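Local coordinates for lipolytic protein G-D-S-L family (Chitinophaga pinensis, PDB 4Q7Q), which is of unconfirmed function but probably hydrolyses ester bonds, as a lipase or acylhydrolase of the SGNH hydrolase type, at residues Leu6-Tyr17 with Asn43-Trp54. Numbering follows the deposited sequence.
Sequences LTWVAIGDSITY and NLKYINQGHNGW
Y17, in the short helix after strand 6-12, packs its ring against N52, in the loop after strand 44-50. N52 CB sits over the centre of the Y17 ring, 3.8 Å from the centroid, a CH-pi contact, with the amide plane only 15° from the ring. G50 O lies at the ring edge, 3.5 Å from Y17 CD1. CG of Y17 is anti to its backbone N (chi1 171°), which lays the ring along the 50-52 backbone; a water joins Y17 OH to N52 ND2, and E24 also bonds the hydroxyl. An alanine here would remove the ring under N52 CB and would probably leave E24 and the bridging water without the hydroxyl. N48 ND2 reaches T16 O and Y17 O in two weak bonds and is held as well by D20, while its OD1 takes G50 N at 2.8 Å, an Asx turn. A side chain on G50 would strike T16 CB and Y17 N. Behind this, strands 6-12 and 44-50 pair in parallel, from L6 N to N43 O through to H51 N to G12 O (2.8 Å). On one face W8 CE3 packs on Y46 CB at 3.6 Å, under helix 33-40; on the other, T7 CG2 meets I47 CD1 at 3.6 Å. D13 caps the short helix through I15 N, and S14 OG bonds H238, consistent with a Ser-His-Asp triad completed by D235: S14 thus lies just past the C-terminal end of strand 6-12, a place consistent with a nucleophile.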
loop_
_atom_site.group_PDB
_atom_site.type_symbol
_atom_site.label_atom_id
_atom_site.label_comp_id
_atom_site.label_asym_id
_atom_site.label_seq_id
_atom_site.Cartn_x
_atom_site.Cartn_y
_atom_site.Cartn_z
ATOM N N LEU A 6 -21.889 4.665 -8.470
ATOM C CA LEU A 6 -21.276 5.309 -7.320
ATOM C C LEU A 6 -19.873 5.783 -7.670
ATOM O O LEU A 6 -19.082 5.046 -8.264
ATOM C CB LEU A 6 -21.208 4.346 -6.132
ATOM C CG LEU A 6 -22.535 3.835 -5.573
ATOM C CD1 LEU A 6 -22.282 2.772 -4.512
ATOM C CD2 LEU A 6 -23.363 4.987 -5.013
ATOM N N THR A 7 -19.571 7.021 -7.302
ATOM C CA THR A 7 -18.237 7.565 -7.485
ATOM C C THR A 7 -17.379 7.174 -6.286
ATOM O O THR A 7 -17.746 7.426 -5.138
ATOM C CB THR A 7 -18.267 9.096 -7.647
ATOM O OG1 THR A 7 -18.967 9.438 -8.853
ATOM C CG2 THR A 7 -16.854 9.658 -7.711
ATOM N N TRP A 8 -16.244 6.547 -6.570
ATOM C CA TRP A 8 -15.339 6.041 -5.548
ATOM C C TRP A 8 -13.979 6.702 -5.689
ATOM O O TRP A 8 -13.292 6.499 -6.688
ATOM C CB TRP A 8 -15.196 4.524 -5.702
ATOM C CG TRP A 8 -14.002 3.907 -5.013
ATOM C CD1 TRP A 8 -13.457 4.266 -3.807
ATOM C CD2 TRP A 8 -13.198 2.834 -5.512
ATOM N NE1 TRP A 8 -12.377 3.463 -3.522
ATOM C CE2 TRP A 8 -12.193 2.582 -4.558
ATOM C CE3 TRP A 8 -13.232 2.058 -6.676
ATOM C CZ2 TRP A 8 -11.229 1.589 -4.732
ATOM C CZ3 TRP A 8 -12.280 1.071 -6.847
ATOM C CH2 TRP A 8 -11.294 0.841 -5.876
ATOM N N VAL A 9 -13.603 7.490 -4.685
ATOM C CA VAL A 9 -12.284 8.107 -4.640
ATOM C C VAL A 9 -11.336 7.194 -3.871
ATOM O O VAL A 9 -11.570 6.882 -2.697
ATOM C CB VAL A 9 -12.329 9.506 -3.988
ATOM C CG1 VAL A 9 -10.928 10.055 -3.769
ATOM C CG2 VAL A 9 -13.139 10.452 -4.851
ATOM N N ALA A 10 -10.290 6.732 -4.553
ATOM C CA ALA A 10 -9.298 5.865 -3.939
ATOM C C ALA A 10 -8.074 6.688 -3.573
ATOM O O ALA A 10 -7.300 7.077 -4.440
ATOM C CB ALA A 10 -8.918 4.734 -4.893
ATOM N N ILE A 11 -7.913 6.961 -2.282
ATOM C CA ILE A 11 -6.781 7.733 -1.791
ATOM C C ILE A 11 -5.678 6.751 -1.439
ATOM O O ILE A 11 -5.923 5.729 -0.788
ATOM C CB ILE A 11 -7.176 8.567 -0.550
ATOM C CG1 ILE A 11 -8.257 9.574 -0.940
ATOM C CG2 ILE A 11 -5.959 9.278 0.068
ATOM C CD1 ILE A 11 -8.859 10.308 0.219
ATOM N N GLY A 12 -4.461 7.042 -1.861
ATOM C CA GLY A 12 -3.384 6.124 -1.570
ATOM C C GLY A 12 -2.019 6.602 -2.001
ATOM O O GLY A 12 -1.821 7.789 -2.295
ATOM N N ASP A 13 -1.079 5.661 -2.008
ATOM C CA ASP A 13 0.303 5.914 -2.397
ATOM C C ASP A 13 0.572 5.233 -3.751
ATOM O O ASP A 13 -0.333 5.146 -4.577
ATOM C CB ASP A 13 1.268 5.433 -1.308
ATOM C CG ASP A 13 0.963 4.012 -0.836
ATOM O OD1 ASP A 13 0.561 3.173 -1.677
ATOM O OD2 ASP A 13 1.110 3.733 0.380
ATOM N N SER A 14 1.783 4.729 -3.975
ATOM C CA SER A 14 2.108 4.124 -5.264
ATOM C C SER A 14 1.259 2.898 -5.570
ATOM O O SER A 14 0.945 2.639 -6.717
ATOM C CB SER A 14 3.587 3.738 -5.340
ATOM O OG SER A 14 3.947 2.963 -4.220
ATOM N N ILE A 15 0.897 2.135 -4.549
ATOM C CA ILE A 15 0.102 0.935 -4.777
ATOM C C ILE A 15 -1.235 1.274 -5.460
ATOM O O ILE A 15 -1.742 0.499 -6.272
ATOM C CB ILE A 15 -0.050 0.134 -3.477
ATOM C CG1 ILE A 15 1.330 -0.383 -3.056
ATOM C CG2 ILE A 15 -1.030 -1.012 -3.630
ATOM C CD1 ILE A 15 1.395 -0.979 -1.668
ATOM N N THR A 16 -1.755 2.468 -5.175
ATOM C CA THR A 16 -2.975 2.981 -5.794
ATOM C C THR A 16 -2.659 3.695 -7.100
ATOM O O THR A 16 -3.288 3.442 -8.125
ATOM C CB THR A 16 -3.691 3.932 -4.824
ATOM O OG1 THR A 16 -4.035 3.195 -3.646
ATOM C CG2 THR A 16 -4.944 4.531 -5.449
ATOM N N TYR A 17 -1.685 4.593 -7.044
ATOM C CA TYR A 17 -1.222 5.338 -8.212
ATOM C C TYR A 17 -0.976 4.455 -9.444
ATOM O O TYR A 17 -1.404 4.784 -10.560
ATOM C CB TYR A 17 0.067 6.069 -7.842
ATOM C CG TYR A 17 0.794 6.722 -9.003
ATOM C CD1 TYR A 17 0.480 8.016 -9.408
ATOM C CD2 TYR A 17 1.821 6.053 -9.668
ATOM C CE1 TYR A 17 1.156 8.619 -10.458
ATOM C CE2 TYR A 17 2.498 6.639 -10.711
ATOM C CZ TYR A 17 2.165 7.926 -11.107
ATOM O OH TYR A 17 2.841 8.515 -12.151
ATOM N N ASN A 43 -20.555 -0.998 -11.087
ATOM C CA ASN A 43 -21.187 0.281 -10.782
ATOM C C ASN A 43 -20.277 1.241 -10.012
ATOM O O ASN A 43 -20.635 2.404 -9.800
ATOM C CB ASN A 43 -22.477 0.062 -9.994
ATOM C CG ASN A 43 -22.240 -0.671 -8.690
ATOM O OD1 ASN A 43 -21.614 -1.732 -8.665
ATOM N ND2 ASN A 43 -22.725 -0.100 -7.595
ATOM N N LEU A 44 -19.111 0.756 -9.589
ATOM C CA LEU A 44 -18.170 1.579 -8.833
ATOM C C LEU A 44 -17.206 2.259 -9.796
ATOM O O LEU A 44 -16.439 1.595 -10.497
ATOM C CB LEU A 44 -17.410 0.724 -7.813
ATOM C CG LEU A 44 -18.014 0.559 -6.411
ATOM C CD1 LEU A 44 -17.887 1.851 -5.599
ATOM C CD2 LEU A 44 -19.463 0.106 -6.476
ATOM N N LYS A 45 -17.263 3.585 -9.838
ATOM C CA LYS A 45 -16.476 4.365 -10.781
ATOM C C LYS A 45 -15.315 5.028 -10.062
ATOM O O LYS A 45 -15.506 6.006 -9.332
ATOM C CB LYS A 45 -17.358 5.428 -11.430
ATOM C CG LYS A 45 -18.609 4.858 -12.068
ATOM C CD LYS A 45 -18.278 3.952 -13.248
ATOM C CE LYS A 45 -19.547 3.434 -13.903
ATOM N NZ LYS A 45 -19.241 2.710 -15.165
ATOM N N TYR A 46 -14.113 4.504 -10.270
ATOM C CA TYR A 46 -12.968 4.965 -9.494
ATOM C C TYR A 46 -12.385 6.292 -9.937
ATOM O O TYR A 46 -12.398 6.650 -11.121
ATOM C CB TYR A 46 -11.866 3.896 -9.390
ATOM C CG TYR A 46 -10.986 3.702 -10.615
ATOM C CD1 TYR A 46 -9.961 4.600 -10.924
ATOM C CD2 TYR A 46 -11.136 2.585 -11.428
ATOM C CE1 TYR A 46 -9.152 4.417 -12.037
ATOM C CE2 TYR A 46 -10.314 2.382 -12.532
ATOM C CZ TYR A 46 -9.332 3.304 -12.837
ATOM O OH TYR A 46 -8.521 3.091 -13.934
ATOM N N ILE A 47 -11.877 7.016 -8.950
ATOM C CA ILE A 47 -11.038 8.171 -9.181
ATOM C C ILE A 47 -9.731 7.873 -8.474
ATOM O O ILE A 47 -9.715 7.584 -7.276
ATOM C CB ILE A 47 -11.686 9.435 -8.619
ATOM C CG1 ILE A 47 -12.912 9.780 -9.460
ATOM C CG2 ILE A 47 -10.696 10.590 -8.605
ATOM C CD1 ILE A 47 -13.710 10.925 -8.918
ATOM N N ASN A 48 -8.640 7.922 -9.224
ATOM C CA ASN A 48 -7.332 7.582 -8.695
ATOM C C ASN A 48 -6.688 8.763 -7.970
ATOM O O ASN A 48 -6.156 9.685 -8.595
ATOM C CB ASN A 48 -6.432 7.088 -9.830
ATOM C CG ASN A 48 -5.127 6.502 -9.338
ATOM O OD1 ASN A 48 -4.590 6.918 -8.308
ATOM N ND2 ASN A 48 -4.599 5.531 -10.076
ATOM N N GLN A 49 -6.755 8.729 -6.646
ATOM C CA GLN A 49 -6.074 9.711 -5.813
ATOM C C GLN A 49 -4.902 9.050 -5.084
ATOM O O GLN A 49 -4.635 9.300 -3.904
ATOM C CB GLN A 49 -7.049 10.410 -4.860
ATOM C CG GLN A 49 -7.844 11.519 -5.538
ATOM C CD GLN A 49 -7.061 12.813 -5.626
ATOM O OE1 GLN A 49 -5.899 12.885 -5.209
ATOM N NE2 GLN A 49 -7.702 13.856 -6.149
ATOM N N GLY A 50 -4.203 8.187 -5.815
ATOM C CA GLY A 50 -2.965 7.607 -5.342
ATOM C C GLY A 50 -1.837 8.524 -5.746
ATOM O O GLY A 50 -1.755 8.964 -6.902
ATOM N N HIS A 51 -0.962 8.815 -4.796
ATOM C CA HIS A 51 0.171 9.700 -5.040
ATOM C C HIS A 51 1.471 8.954 -4.833
ATOM O O HIS A 51 1.748 8.447 -3.749
ATOM C CB HIS A 51 0.063 10.938 -4.156
ATOM C CG HIS A 51 -1.136 11.763 -4.479
ATOM N ND1 HIS A 51 -1.074 12.876 -5.290
ATOM C CD2 HIS A 51 -2.440 11.598 -4.162
ATOM C CE1 HIS A 51 -2.286 13.377 -5.435
ATOM N NE2 HIS A 51 -3.137 12.616 -4.763
ATOM N N ASN A 52 2.246 8.872 -5.907
ATOM C CA ASN A 52 3.425 8.023 -5.968
ATOM C C ASN A 52 4.453 8.439 -4.931
ATOM O O ASN A 52 4.940 9.562 -4.954
ATOM C CB ASN A 52 4.018 8.071 -7.377
ATOM C CG ASN A 52 5.036 6.969 -7.620
ATOM O OD1 ASN A 52 5.186 6.069 -6.804
ATOM N ND2 ASN A 52 5.717 7.025 -8.754
ATOM N N GLY A 53 4.749 7.540 -3.997
ATOM C CA GLY A 53 5.773 7.788 -3.010
ATOM C C GLY A 53 5.329 8.529 -1.769
ATOM O O GLY A 53 6.141 8.766 -0.886
ATOM N N TRP A 54 4.059 8.912 -1.694
ATOM C CA TRP A 54 3.626 9.760 -0.585
ATOM C C TRP A 54 3.330 8.994 0.699
ATOM O O TRP A 54 2.877 7.845 0.684
ATOM C CB TRP A 54 2.382 10.575 -0.952
ATOM C CG TRP A 54 2.600 11.702 -1.917
ATOM C CD1 TRP A 54 3.515 11.771 -2.936
ATOM C CD2 TRP A 54 1.846 12.915 -1.975
ATOM N NE1 TRP A 54 3.375 12.970 -3.613
ATOM C CE2 TRP A 54 2.355 13.684 -3.041
ATOM C CE3 TRP A 54 0.795 13.434 -1.217
ATOM C CZ2 TRP A 54 1.847 14.934 -3.371
ATOM C CZ3 TRP A 54 0.287 14.680 -1.550
ATOM C CH2 TRP A 54 0.823 15.418 -2.607
HETATM O O HOH W 1 2.024 5.350 2.307
HETATM O O HOH W 2 4.652 4.847 -2.648
HETATM O O HOH W 3 5.288 9.345 -10.738
#